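Local coordinates for ATP-binding protein (Mycobacterium tuberculosis, PDB 5UKV), which is the PhoR sensor histidine kinase, seen here as its dimerization and histidine phosphotransfer domain, and probably autophosphorylates on histidine using ATP, at the interface of chains A and B. Coordinates in Å, arbitrary orientation; residue numbers count along the deposited sequence, not the author numbering. Chains: chain A/B, ATP-binding protein.

The interface of chains A and B. Residues chain A 10, 14, 71-74; chain B 11, 14-15.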
ATOM      1  N   SER A  10      20.209  -8.640  10.733  1.00 27.07           N
ATOM      2  CA  SER A  10      19.546  -7.386  10.522  1.00 26.72           C
ATOM      3  C   SER A  10      18.781  -7.367   9.176  1.00 26.15           C
ATOM      4  O   SER A  10      17.575  -6.971   9.081  1.00 22.82           O
ATOM      5  CB  SER A  10      20.589  -6.297  10.654  1.00 30.39           C
ATOM      6  OG  SER A  10      19.968  -5.071  10.443  1.00 33.63           O
HETATM    7  N   MSE A  14      14.661  -7.049   8.491  1.00 20.48           N
HETATM    8  CA  MSE A  14      14.116  -6.087   7.500  1.00 20.99           C
HETATM    9  C   MSE A  14      13.188  -6.825   6.510  1.00 21.08           C
HETATM   10  O   MSE A  14      12.076  -6.429   6.225  1.00 20.32           O
HETATM   11  CB  MSE A  14      15.243  -5.398   6.754  1.00 20.83           C
HETATM   12  CG  MSE A  14      14.780  -4.538   5.633  1.00 22.62           C
HETATM   13 SE   MSE A  14      13.806  -2.905   6.340  1.00 27.63          SE
HETATM   14  CE  MSE A  14      15.218  -1.940   7.271  1.00 30.43           C
ATOM     15  N   LEU A  71       8.889   4.473  10.165  1.00 21.85           N
ATOM     16  CA  LEU A  71       9.722   3.321  10.582  1.00 22.78           C
ATOM     17  C   LEU A  71      10.866   3.063   9.685  1.00 22.40           C
ATOM     18  O   LEU A  71      11.901   2.568  10.133  1.00 22.43           O
ATOM     19  CB  LEU A  71       8.907   2.049  10.677  1.00 22.38           C
ATOM     20  CG  LEU A  71       7.816   2.012  11.738  1.00 23.85           C
ATOM     21  CD1 LEU A  71       6.615   1.047  11.529  1.00 24.75           C
ATOM     22  CD2 LEU A  71       8.439   1.753  13.056  1.00 28.07           C
ATOM     23  N   ALA A  72      10.724   3.379   8.431  1.00 21.43           N
ATOM     24  CA  ALA A  72      11.856   3.125   7.484  1.00 23.91           C
ATOM     25  C   ALA A  72      13.046   3.991   7.828  1.00 25.12           C
ATOM     26  O   ALA A  72      14.130   3.703   7.452  1.00 28.95           O
ATOM     27  CB  ALA A  72      11.436   3.420   6.022  1.00 25.86           C
ATOM     28  N   LYS A  73      12.823   5.075   8.578  1.00 26.43           N
ATOM     29  CA  LYS A  73      13.935   5.892   9.037  1.00 28.31           C
ATOM     30  C   LYS A  73      14.616   5.348  10.283  1.00 31.25           C
ATOM     31  O   LYS A  73      15.703   5.848  10.589  1.00 30.87           O
ATOM     32  CB  LYS A  73      13.453   7.340   9.316  1.00 30.04           C
ATOM     33  CG  LYS A  73      12.657   8.047   8.202  1.00 31.73           C
ATOM     34  CD  LYS A  73      13.549   8.275   7.058  1.00 32.91           C
ATOM     35  CE  LYS A  73      12.924   8.873   5.778  1.00 37.27           C
ATOM     36  NZ  LYS A  73      14.115   9.228   4.867  1.00 36.38           N
ATOM     37  N   LEU A  74      14.066   4.384  11.016  1.00 25.03           N
ATOM     38  CA  LEU A  74      14.655   3.960  12.269  1.00 27.67           C
ATOM     39  C   LEU A  74      15.531   2.763  12.169  1.00 32.43           C
ATOM     40  O   LEU A  74      16.480   2.518  12.969  1.00 34.22           O
ATOM     41  CB  LEU A  74      13.503   3.491  13.181  1.00 29.34           C
ATOM     42  CG  LEU A  74      12.473   4.520  13.447  1.00 30.68           C
ATOM     43  CD1 LEU A  74      11.695   4.077  14.668  1.00 34.08           C
ATOM     44  CD2 LEU A  74      13.187   5.826  13.776  1.00 33.31           C
ATOM     45  OXT LEU A  74      15.185   1.953  11.233  1.00 30.96           O
TER
ATOM     46  N   GLU B  11      19.944  -4.779   2.801  1.00 27.45           N
ATOM     47  CA  GLU B  11      19.062  -4.062   3.790  1.00 28.42           C
ATOM     48  C   GLU B  11      18.785  -2.584   3.459  1.00 26.94           C
ATOM     49  O   GLU B  11      17.685  -2.111   3.514  1.00 24.56           O
ATOM     50  CB  GLU B  11      19.664  -4.181   5.212  1.00 27.44           C
ATOM     51  CG  GLU B  11      18.808  -3.565   6.279  1.00 31.82           C
ATOM     52  CD  GLU B  11      19.508  -3.305   7.609  1.00 34.67           C
ATOM     53  OE1 GLU B  11      19.427  -2.151   8.121  1.00 40.14           O
ATOM     54  OE2 GLU B  11      20.205  -4.243   8.091  1.00 37.44           O
HETATM   55  N   MSE B  14      16.424  -2.446   0.389  1.00 27.24           N
HETATM   56  CA  MSE B  14      15.089  -2.683   0.895  1.00 26.49           C
HETATM   57  C   MSE B  14      14.480  -1.527   1.660  1.00 25.15           C
HETATM   58  O   MSE B  14      13.305  -1.170   1.459  1.00 24.38           O
HETATM   59  CB  MSE B  14      15.074  -3.912   1.775  1.00 27.40           C
HETATM   60  CG  MSE B  14      15.257  -5.204   0.900  1.00 32.27           C
HETATM   61 SE   MSE B  14      14.919  -6.823   2.034  1.00 39.93          SE
HETATM   62  CE  MSE B  14      16.677  -6.865   2.814  1.00 39.99           C
ATOM     63  N   ARG B  15      15.252  -0.934   2.529  1.00 25.48           N
ATOM     64  CA  ARG B  15      14.783   0.289   3.227  1.00 25.99           C
ATOM     65  C   ARG B  15      14.379   1.439   2.308  1.00 24.39           C
ATOM     66  O   ARG B  15      13.287   2.071   2.447  1.00 23.30           O
ATOM     67  CB  ARG B  15      15.870   0.690   4.234  1.00 29.14           C
ATOM     68  CG  ARG B  15      15.456   1.811   5.156  1.00 33.33           C
ATOM     69  CD  ARG B  15      16.687   2.366   5.922  1.00 34.34           C
ATOM     70  NE  ARG B  15      17.286   1.400   6.789  1.00 32.28           N
ATOM     71  CZ  ARG B  15      16.941   1.178   8.075  1.00 37.19           C
ATOM     72  NH1 ARG B  15      15.937   1.842   8.632  1.00 36.44           N
ATOM     73  NH2 ARG B  15      17.594   0.286   8.802  1.00 36.98           N
TER
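A:Met14, a selenomethionine, lays its terminal methyl on the guanidinium of B:Arg15 near the N-terminal end of the DHp four-helix bundle, in which two helical hairpins of this HisKA family domain pair as a dimer. Both residues belong to the long helix 2-40 of their chains, and the A:Met14 chain lies roughly perpendicular to that of B:Arg15. Methyl CE of A:Met14 sits over the centre of the guanidinium, 3.7 Å from B:Arg15 CZ. Bends at chi2 and chi3 (69° and 66°) fold the A:Met14 chain so that its tip reaches this face. B:Arg15 leaves its helix extended, then turns at chi3, -64°, toward the C-terminal tail of chain A beyond helix 47-71. There its NH1 donates to two acceptors: the backbone carbonyl A:Ala72 O at 2.9 Å, met from above the carbonyl plane, and the terminal carboxylate A:Leu74 OXT at 2.7 Å. Both oxygens lie close to the guanidinium plane, so the group is held by its edge while the methyl packs on its face. That carboxylate ends the construct; in the full-length kinase the chain runs on, so this bond may well not form. The other nitrogen, B:Arg15 NH2, makes a salt bridge of 3.1 Å within its own chain to B:Glu11 OE1, on the anti side of the carboxylate, and probably steadies both side chains. The second oxygen, B:Glu11 OE2, accepts a short hydrogen bond of 2.5 Å from the hydroxyl A:Ser10 OG, which approaches from above the carboxylate plane. Between the helices, the A:Met14 and B:Met14 side chains run antiparallel alongside each other, with A:Met14 CG 3.9 Å from B:Met14 CB.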